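PDB 7D9E: gamma-glutamyltransferase 1 Threonine peptidase. MEROPS family T03 from Pseudomonas nitroreducens, which forms the large subunit of an enzyme that transfers gamma-glutamyl groups to amine acceptors or water, probably as an N-terminal-nucleophile (Ntn) hydrolase. Local coordinates for residues I306-F311 with S350-V355; I279-Q284 with K335-R340; E251-D256 with G271-A276. All blocks are in the same frame, centred on the assembly; numbering follows the deposited sequence.

Interaction 1 of 3, residues I306-F311 with S350-V355; sequences IEKRVF and SATEKV
Here the loop after helix 334-343, carrying a short 3-10 turn at 352-354, folds back against helix 297-317 of this Ntn-family subunit. The polar part centres on R309. Its CG lies beside the backbone N and the chain bends at chi2 (81°), which carries the guanidinium out to S350. NH2 donates to S350 OG over 2.9 Å, nearly straight at 162° and close to the guanidinium plane. S350 OG is also hydrogen-bonded to E305, presumably as donor to that carboxylate, while E343 and E305 form salt bridges to R309 NE and NH1, so that carboxylates probably hold the charge and fix the plane. K308 reaches the turn differently. Bent only at chi4, its NZ donates to a water 3.1 Å away, and the same water donates to T352 OG1 at 2.7 Å; the stronger partner of NZ is D132 of the other chain. Next to the ammonium along the chain, K308 CE passes 3.5 Å from S350 O. Van der Waals contact falls to V355, whose two methyls divide the work. CG2 sits 4.2 Å above one guanidinium face, offset toward the rim, and CG1 rests 3.7 Å from the backbone oxygen K308 O.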
loop_
_atom_site.group_PDB
_atom_site.type_symbol
_atom_site.label_atom_id
_atom_site.label_comp_id
_atom_site.label_asym_id
_atom_site.label_seq_id
_atom_site.Cartn_x
_atom_site.Cartn_y
_atom_site.Cartn_z
ATOM N N ILE A 306 11.270 18.919 -2.352
ATOM C CA ILE A 306 10.191 18.510 -3.239
ATOM C C ILE A 306 9.029 17.950 -2.430
ATOM O O ILE A 306 7.863 18.303 -2.658
ATOM C CB ILE A 306 10.702 17.500 -4.282
ATOM C CG1 ILE A 306 11.901 18.064 -5.048
ATOM C CG2 ILE A 306 9.578 17.164 -5.241
ATOM C CD1 ILE A 306 12.503 17.083 -6.029
ATOM N N GLU A 307 9.332 17.107 -1.440
ATOM C CA GLU A 307 8.290 16.472 -0.641
ATOM C C GLU A 307 7.464 17.493 0.131
ATOM O O GLU A 307 6.262 17.282 0.329
ATOM C CB GLU A 307 8.897 15.410 0.281
ATOM C CG GLU A 307 9.445 14.239 -0.554
ATOM C CD GLU A 307 10.518 13.430 0.126
ATOM O OE1 GLU A 307 11.032 13.848 1.182
ATOM O OE2 GLU A 307 10.862 12.364 -0.434
ATOM N N LYS A 308 8.068 18.620 0.522
ATOM C CA LYS A 308 7.315 19.666 1.201
ATOM C C LYS A 308 6.109 20.091 0.375
ATOM O O LYS A 308 4.998 20.248 0.902
ATOM C CB LYS A 308 8.210 20.878 1.450
ATOM C CG LYS A 308 9.047 20.793 2.735
ATOM C CD LYS A 308 9.906 22.034 2.851
ATOM C CE LYS A 308 10.259 22.391 4.294
ATOM N NZ LYS A 308 11.024 21.293 4.986
ATOM N N ARG A 309 6.325 20.311 -0.931
ATOM C CA ARG A 309 5.262 20.825 -1.789
ATOM C C ARG A 309 4.239 19.739 -2.090
ATOM O O ARG A 309 3.035 20.010 -2.145
ATOM C CB ARG A 309 5.866 21.382 -3.080
ATOM C CG ARG A 309 6.363 22.816 -2.965
ATOM C CD ARG A 309 7.741 22.849 -2.319
ATOM N NE ARG A 309 8.134 24.211 -1.969
ATOM C CZ ARG A 309 9.306 24.538 -1.437
ATOM N NH1 ARG A 309 10.201 23.598 -1.204
ATOM N NH2 ARG A 309 9.566 25.800 -1.120
ATOM N N VAL A 310 4.699 18.509 -2.283
ATOM C CA VAL A 310 3.814 17.375 -2.527
ATOM C C VAL A 310 2.860 17.179 -1.360
ATOM O O VAL A 310 1.649 16.987 -1.540
ATOM C CB VAL A 310 4.655 16.114 -2.796
ATOM C CG1 VAL A 310 3.776 14.867 -2.820
ATOM C CG2 VAL A 310 5.408 16.268 -4.081
ATOM N N PHE A 311 3.386 17.217 -0.129
ATOM C CA PHE A 311 2.511 16.968 1.006
ATOM C C PHE A 311 1.614 18.160 1.300
ATOM O O PHE A 311 0.518 17.977 1.844
ATOM C CB PHE A 311 3.314 16.539 2.223
ATOM C CG PHE A 311 3.618 15.067 2.220
ATOM C CD1 PHE A 311 2.703 14.166 2.740
ATOM C CD2 PHE A 311 4.788 14.582 1.644
ATOM C CE1 PHE A 311 2.959 12.805 2.711
ATOM C CE2 PHE A 311 5.048 13.201 1.612
ATOM C CZ PHE A 311 4.140 12.329 2.155
ATOM N N SER A 350 13.408 25.548 3.023
ATOM C CA SER A 350 12.329 26.515 2.869
ATOM C C SER A 350 11.533 26.646 4.161
ATOM O O SER A 350 11.305 25.662 4.869
ATOM C CB SER A 350 11.382 26.041 1.769
ATOM O OG SER A 350 11.964 26.153 0.484
ATOM N N ALA A 351 11.065 27.862 4.445
ATOM C CA ALA A 351 10.257 28.077 5.634
ATOM C C ALA A 351 8.967 27.280 5.529
ATOM O O ALA A 351 8.178 27.477 4.601
ATOM C CB ALA A 351 9.940 29.569 5.781
ATOM N N THR A 352 8.751 26.377 6.489
ATOM C CA THR A 352 7.585 25.501 6.445
ATOM C C THR A 352 6.297 26.310 6.436
ATOM O O THR A 352 5.350 25.967 5.720
ATOM C CB THR A 352 7.624 24.555 7.648
ATOM O OG1 THR A 352 8.762 23.693 7.524
ATOM C CG2 THR A 352 6.370 23.709 7.727
ATOM N N GLU A 353 6.260 27.396 7.217
ATOM C CA GLU A 353 5.061 28.217 7.309
ATOM C C GLU A 353 4.707 28.833 5.961
ATOM O O GLU A 353 3.538 29.142 5.705
ATOM C CB GLU A 353 5.249 29.326 8.356
ATOM C CG GLU A 353 5.846 28.926 9.733
ATOM C CD GLU A 353 7.292 28.422 9.702
ATOM O OE1 GLU A 353 7.692 27.697 10.638
ATOM O OE2 GLU A 353 8.023 28.746 8.740
ATOM N N LYS A 354 5.697 29.000 5.086
ATOM C CA LYS A 354 5.499 29.624 3.787
ATOM C C LYS A 354 5.229 28.616 2.678
ATOM O O LYS A 354 4.930 29.027 1.555
ATOM C CB LYS A 354 6.723 30.465 3.419
ATOM C CG LYS A 354 6.896 31.715 4.262
ATOM C CD LYS A 354 8.126 32.507 3.830
ATOM N N VAL A 355 5.341 27.319 2.947
ATOM C CA VAL A 355 4.929 26.312 1.977
ATOM C C VAL A 355 3.410 26.218 2.026
ATOM O O VAL A 355 2.832 25.936 3.080
ATOM C CB VAL A 355 5.578 24.955 2.273
ATOM C CG1 VAL A 355 5.205 23.938 1.205
ATOM C CG2 VAL A 355 7.075 25.110 2.340
HETATM O O HOH W 1 8.838 20.996 7.102
#

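Interaction 2 of 3, residues I279-Q284 with K335-R340; sequences IGIKEQ and KYIAKR
R340 NH2 is the best-held polar atom. Three oxygens surround it: D313 OD1, in a salt bridge, and the backbone oxygens R356 O and, probably, R309 O; with two N-H groups it must share one between acceptors. The neighbouring NH1 makes a salt bridge with E343, and Y336 OH is hydrogen-bonded to D313 OD2, so one carboxylate steadies two side chains of the same helix. To reach these partners the R340 chain folds at chi2 (-69°) and chi3 (-91°), and its CG passes 3.6 Å above the Y336 ring plane, near the rim. Of this arginine, CB is what meets 279-284: it lies 4.0 Å from I281 CD1, the two side chains running alongside one another in the same direction.

The contact across the helices is otherwise apolar, without a hydrogen bond. I337 carries it. Its CG2, anti to the backbone N, presses on bare backbone at G280, 3.5 Å from G280 C, and a CB on that glycine would sit only 2.9 Å from this methyl, a clash. The same CG2 reaches I281 CG1 at 4.0 Å, with the two isoleucines crossing obliquely. At the more exposed end Q284, bent at chi2, lays its CG 4.2 Å from A338 CA.

With the axes of 279-284 and 335-340 8.8 Å apart at closest and crossing at -62°, this is a steep helix-helix crossing in which a glycine lets an isoleucine methyl reach the backbone, within the helical part of the gamma-glutamyltranspeptidase fold.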
loop_
_atom_site.group_PDB
_atom_site.type_symbol
_atom_site.label_atom_id
_atom_site.label_comp_id
_atom_site.label_asym_id
_atom_site.label_seq_id
_atom_site.Cartn_x
_atom_site.Cartn_y
_atom_site.Cartn_z
ATOM N N ILE A 279 8.374 13.180 -9.710
ATOM C CA ILE A 279 9.156 12.939 -10.919
ATOM C C ILE A 279 9.250 14.205 -11.757
ATOM O O ILE A 279 10.328 14.580 -12.239
ATOM C CB ILE A 279 8.559 11.763 -11.715
ATOM C CG1 ILE A 279 8.711 10.469 -10.914
ATOM C CG2 ILE A 279 9.176 11.664 -13.094
ATOM C CD1 ILE A 279 7.889 9.321 -11.454
ATOM N N GLY A 280 8.129 14.903 -11.914
ATOM C CA GLY A 280 8.128 16.080 -12.755
ATOM C C GLY A 280 9.007 17.179 -12.203
ATOM O O GLY A 280 9.717 17.859 -12.949
ATOM N N ILE A 281 8.959 17.378 -10.891
ATOM C CA ILE A 281 9.768 18.421 -10.282
ATOM C C ILE A 281 11.233 18.032 -10.328
ATOM O O ILE A 281 12.102 18.867 -10.602
ATOM C CB ILE A 281 9.292 18.700 -8.850
ATOM C CG1 ILE A 281 7.921 19.392 -8.898
ATOM C CG2 ILE A 281 10.311 19.559 -8.111
ATOM C CD1 ILE A 281 7.253 19.519 -7.560
ATOM N N LYS A 282 11.545 16.765 -10.045
ATOM C CA LYS A 282 12.948 16.364 -10.102
ATOM C C LYS A 282 13.520 16.572 -11.498
ATOM O O LYS A 282 14.671 17.010 -11.651
ATOM C CB LYS A 282 13.140 14.911 -9.662
ATOM C CG LYS A 282 14.585 14.458 -9.793
ATOM C CD LYS A 282 14.800 13.108 -9.151
ATOM C CE LYS A 282 16.285 12.859 -8.918
ATOM N NZ LYS A 282 17.028 12.907 -10.205
ATOM N N GLU A 283 12.736 16.259 -12.536
ATOM C CA GLU A 283 13.197 16.492 -13.902
ATOM C C GLU A 283 13.420 17.979 -14.161
ATOM O O GLU A 283 14.406 18.367 -14.798
ATOM C CB GLU A 283 12.213 15.907 -14.913
ATOM C CG GLU A 283 12.092 14.379 -14.868
ATOM C CD GLU A 283 13.211 13.637 -15.590
ATOM O OE1 GLU A 283 13.162 13.533 -16.836
ATOM O OE2 GLU A 283 14.119 13.123 -14.903
ATOM N N GLN A 284 12.500 18.827 -13.683
ATOM C CA GLN A 284 12.654 20.266 -13.861
ATOM C C GLN A 284 13.927 20.774 -13.207
ATOM O O GLN A 284 14.538 21.728 -13.698
ATOM C CB GLN A 284 11.445 20.971 -13.246
ATOM C CG GLN A 284 10.221 20.989 -14.122
ATOM C CD GLN A 284 10.501 21.500 -15.515
ATOM O OE1 GLN A 284 10.937 22.638 -15.690
ATOM N NE2 GLN A 284 10.288 20.649 -16.513
ATOM N N LYS A 335 2.833 23.085 -16.503
ATOM C CA LYS A 335 3.127 24.457 -16.093
ATOM C C LYS A 335 3.067 24.600 -14.580
ATOM O O LYS A 335 3.847 25.350 -13.983
ATOM C CB LYS A 335 2.134 25.417 -16.750
ATOM C CG LYS A 335 2.316 25.546 -18.252
ATOM N N TYR A 336 2.139 23.893 -13.943
ATOM C CA TYR A 336 2.078 23.901 -12.487
ATOM C C TYR A 336 3.302 23.216 -11.893
ATOM O O TYR A 336 3.917 23.721 -10.947
ATOM C CB TYR A 336 0.790 23.205 -12.051
ATOM C CG TYR A 336 0.658 23.061 -10.559
ATOM C CD1 TYR A 336 0.375 24.168 -9.769
ATOM C CD2 TYR A 336 0.835 21.845 -9.946
ATOM C CE1 TYR A 336 0.255 24.062 -8.417
ATOM C CE2 TYR A 336 0.726 21.718 -8.571
ATOM C CZ TYR A 336 0.430 22.837 -7.819
ATOM O OH TYR A 336 0.310 22.741 -6.459
ATOM N N ILE A 337 3.657 22.048 -12.423
ATOM C CA ILE A 337 4.852 21.348 -11.959
ATOM C C ILE A 337 6.087 22.234 -12.109
ATOM O O ILE A 337 6.959 22.253 -11.231
ATOM C CB ILE A 337 4.982 20.008 -12.702
ATOM C CG1 ILE A 337 3.920 19.034 -12.170
ATOM C CG2 ILE A 337 6.398 19.450 -12.554
ATOM C CD1 ILE A 337 3.688 17.822 -13.048
ATOM N N ALA A 338 6.178 22.993 -13.207
ATOM C CA ALA A 338 7.308 23.905 -13.358
ATOM C C ALA A 338 7.289 24.990 -12.284
ATOM O O ALA A 338 8.336 25.345 -11.731
ATOM C CB ALA A 338 7.306 24.536 -14.752
ATOM N N LYS A 339 6.109 25.542 -11.991
ATOM C CA LYS A 339 6.011 26.571 -10.959
ATOM C C LYS A 339 6.433 26.032 -9.597
ATOM O O LYS A 339 7.200 26.671 -8.869
ATOM C CB LYS A 339 4.584 27.126 -10.904
ATOM C CG LYS A 339 4.411 28.262 -9.913
ATOM N N ARG A 340 5.938 24.851 -9.230
ATOM C CA ARG A 340 6.285 24.291 -7.930
ATOM C C ARG A 340 7.761 23.931 -7.868
ATOM O O ARG A 340 8.394 24.074 -6.817
ATOM C CB ARG A 340 5.419 23.064 -7.626
ATOM C CG ARG A 340 3.951 23.411 -7.517
ATOM C CD ARG A 340 3.678 24.242 -6.278
ATOM N NE ARG A 340 3.330 23.426 -5.114
ATOM C CZ ARG A 340 3.092 23.919 -3.903
ATOM N NH1 ARG A 340 3.218 25.218 -3.664
ATOM N NH2 ARG A 340 2.714 23.108 -2.930
#

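Interaction 3 of 3, residues E251-D256 with G271-A276; sequences EPMRID and GGIALA
A helix laid on a beta-sheet face makes this contact: strand 248-257 pairs with 260-264 in a beta-hairpin, and the chain then turns into helix 271-284, which packs against it. This suits the layered helix-on-sheet architecture of Ntn hydrolases. Strand 253-256 and helix 271-276 run almost parallel, 12° apart, with axes 8.6 Å from each other at closest. Strand alternation sorts the side chains, so M253 and I255 face the helix while R254 and D256 do not.

M253 lies along the first turn. Its CG, anti to the backbone N, comes 3.7 Å from G272 O; further bends at chi2 and chi3 then curl the methyl back, placing CE 4.2 Å from I273 CG1. G272 allows this closeness, since a CB there would fall 2.9 Å from M253 CB. An alanine in place of M253 would remove CG, SD and CE and would probably leave the G272-I273 turn less well packed against the strand. Two residues along the strand, I255 aims CD1 at the helix backbone one turn beyond G272, 3.4 Å from A276 N, and its CG1 meets A276 CB at 3.8 Å. CD1 also touches L275 CB.

Away from the helix, R254 holds D256 side-on: NE to OD2 at 2.6 Å, nearly straight at 171°, and NH2 to OD1, each oxygen using its syn lone pair. T261 also bonds OD1. The two sides thus differ sharply in chemistry: the helix-facing side relies on apolar and van der Waals contact, with no hydrogen bond between the segments, while charge pairing is kept to the exposed side of the strand.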
loop_
_atom_site.group_PDB
_atom_site.type_symbol
_atom_site.label_atom_id
_atom_site.label_comp_id
_atom_site.label_asym_id
_atom_site.label_seq_id
_atom_site.Cartn_x
_atom_site.Cartn_y
_atom_site.Cartn_z
ATOM N N GLU A 251 -9.236 4.569 -14.615
ATOM C CA GLU A 251 -8.060 4.806 -15.448
ATOM C C GLU A 251 -6.829 4.996 -14.566
ATOM O O GLU A 251 -6.861 5.789 -13.621
ATOM C CB GLU A 251 -8.260 6.012 -16.359
ATOM C CG GLU A 251 -9.325 5.761 -17.427
ATOM C CD GLU A 251 -8.912 4.672 -18.406
ATOM O OE1 GLU A 251 -7.744 4.665 -18.847
ATOM O OE2 GLU A 251 -9.754 3.796 -18.685
ATOM N N PRO A 252 -5.746 4.267 -14.808
ATOM C CA PRO A 252 -4.552 4.469 -13.984
ATOM C C PRO A 252 -3.944 5.830 -14.246
ATOM O O PRO A 252 -4.133 6.419 -15.314
ATOM C CB PRO A 252 -3.612 3.327 -14.402
ATOM C CG PRO A 252 -4.077 2.924 -15.747
ATOM C CD PRO A 252 -5.582 3.158 -15.767
ATOM N N MET A 253 -3.246 6.342 -13.233
ATOM C CA MET A 253 -2.408 7.520 -13.420
ATOM C C MET A 253 -1.275 7.160 -14.373
ATOM O O MET A 253 -0.639 6.118 -14.213
ATOM C CB MET A 253 -1.823 7.970 -12.083
ATOM C CG MET A 253 -0.736 9.017 -12.219
ATOM S SD MET A 253 -1.315 10.612 -12.827
ATOM C CE MET A 253 -2.623 10.841 -11.628
ATOM N N ARG A 254 -1.045 8.003 -15.384
ATOM C CA ARG A 254 0.046 7.823 -16.335
ATOM C C ARG A 254 1.019 8.986 -16.229
ATOM O O ARG A 254 0.621 10.149 -16.341
ATOM C CB ARG A 254 -0.501 7.742 -17.760
ATOM C CG ARG A 254 0.586 7.751 -18.821
ATOM C CD ARG A 254 0.060 7.751 -20.246
ATOM N NE ARG A 254 1.172 7.932 -21.161
ATOM C CZ ARG A 254 1.249 7.419 -22.387
ATOM N NH1 ARG A 254 0.267 6.670 -22.872
ATOM N NH2 ARG A 254 2.326 7.655 -23.127
ATOM N N ILE A 255 2.301 8.654 -16.085
ATOM C CA ILE A 255 3.390 9.612 -15.942
ATOM C C ILE A 255 4.473 9.230 -16.950
ATOM O O ILE A 255 4.978 8.103 -16.935
ATOM C CB ILE A 255 3.940 9.589 -14.501
ATOM C CG1 ILE A 255 2.832 9.932 -13.501
ATOM C CG2 ILE A 255 5.167 10.532 -14.361
ATOM C CD1 ILE A 255 3.100 9.389 -12.120
ATOM N N ASP A 256 4.842 10.168 -17.814
ATOM C CA ASP A 256 5.859 9.920 -18.823
ATOM C C ASP A 256 7.126 10.700 -18.510
ATOM O O ASP A 256 7.065 11.894 -18.209
ATOM C CB ASP A 256 5.323 10.353 -20.185
ATOM C CG ASP A 256 4.288 9.389 -20.737
ATOM O OD1 ASP A 256 4.672 8.419 -21.415
ATOM O OD2 ASP A 256 3.093 9.596 -20.468
ATOM N N GLY A 271 -0.874 8.599 -4.308
ATOM C CA GLY A 271 0.449 8.276 -4.817
ATOM C C GLY A 271 0.647 8.643 -6.273
ATOM O O GLY A 271 1.763 9.005 -6.681
ATOM N N GLY A 272 -0.398 8.550 -7.083
ATOM C CA GLY A 272 -0.247 8.912 -8.489
ATOM C C GLY A 272 0.084 10.380 -8.667
ATOM O O GLY A 272 1.024 10.741 -9.402
ATOM N N ILE A 273 -0.716 11.248 -8.039
ATOM C CA ILE A 273 -0.460 12.679 -8.083
ATOM C C ILE A 273 0.895 12.986 -7.469
ATOM O O ILE A 273 1.686 13.757 -8.038
ATOM C CB ILE A 273 -1.612 13.445 -7.407
ATOM C CG1 ILE A 273 -2.874 13.302 -8.270
ATOM C CG2 ILE A 273 -1.250 14.913 -7.179
ATOM C CD1 ILE A 273 -4.137 13.738 -7.572
ATOM N N ALA A 274 1.194 12.378 -6.316
ATOM C CA ALA A 274 2.493 12.600 -5.692
ATOM C C ALA A 274 3.632 12.223 -6.628
ATOM O O ALA A 274 4.579 12.996 -6.796
ATOM C CB ALA A 274 2.602 11.832 -4.380
ATOM N N LEU A 275 3.580 11.027 -7.230
ATOM C CA LEU A 275 4.662 10.620 -8.126
ATOM C C LEU A 275 4.750 11.517 -9.355
ATOM O O LEU A 275 5.851 11.825 -9.817
ATOM C CB LEU A 275 4.524 9.147 -8.523
ATOM C CG LEU A 275 4.925 8.195 -7.393
ATOM C CD1 LEU A 275 4.377 6.810 -7.616
ATOM C CD2 LEU A 275 6.436 8.146 -7.277
ATOM N N ALA A 276 3.605 11.945 -9.905
ATOM C CA ALA A 276 3.658 12.857 -11.047
ATOM C C ALA A 276 4.396 14.135 -10.664
ATOM O O ALA A 276 5.242 14.633 -11.422
ATOM C CB ALA A 276 2.237 13.166 -11.521
#

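From the N terminus, interaction 3 comes first, closing the short loop through strand 260-264 that joins strand 248-257 to helix 271-284. It is complete before the others begin. Interaction 2 then opens on the later turns of that helix and interaction 1 on helix 297-317; 335-340 closes the former before 350-355 closes the latter, so the two loops cross. Helix 271-284 is shared by interactions 2 and 3 and also touches helix 297-317 of interaction 1. Atoms of the contacts meet directly: V310 CG1 lies 3.6 Å from A274 CB, I306 CG1 3.8 Å from I281 CG2, and I337 CD1 approaches the backbone oxygen A276 O. Sheet, three helices and the loop after helix 334-343 are thereby packed together.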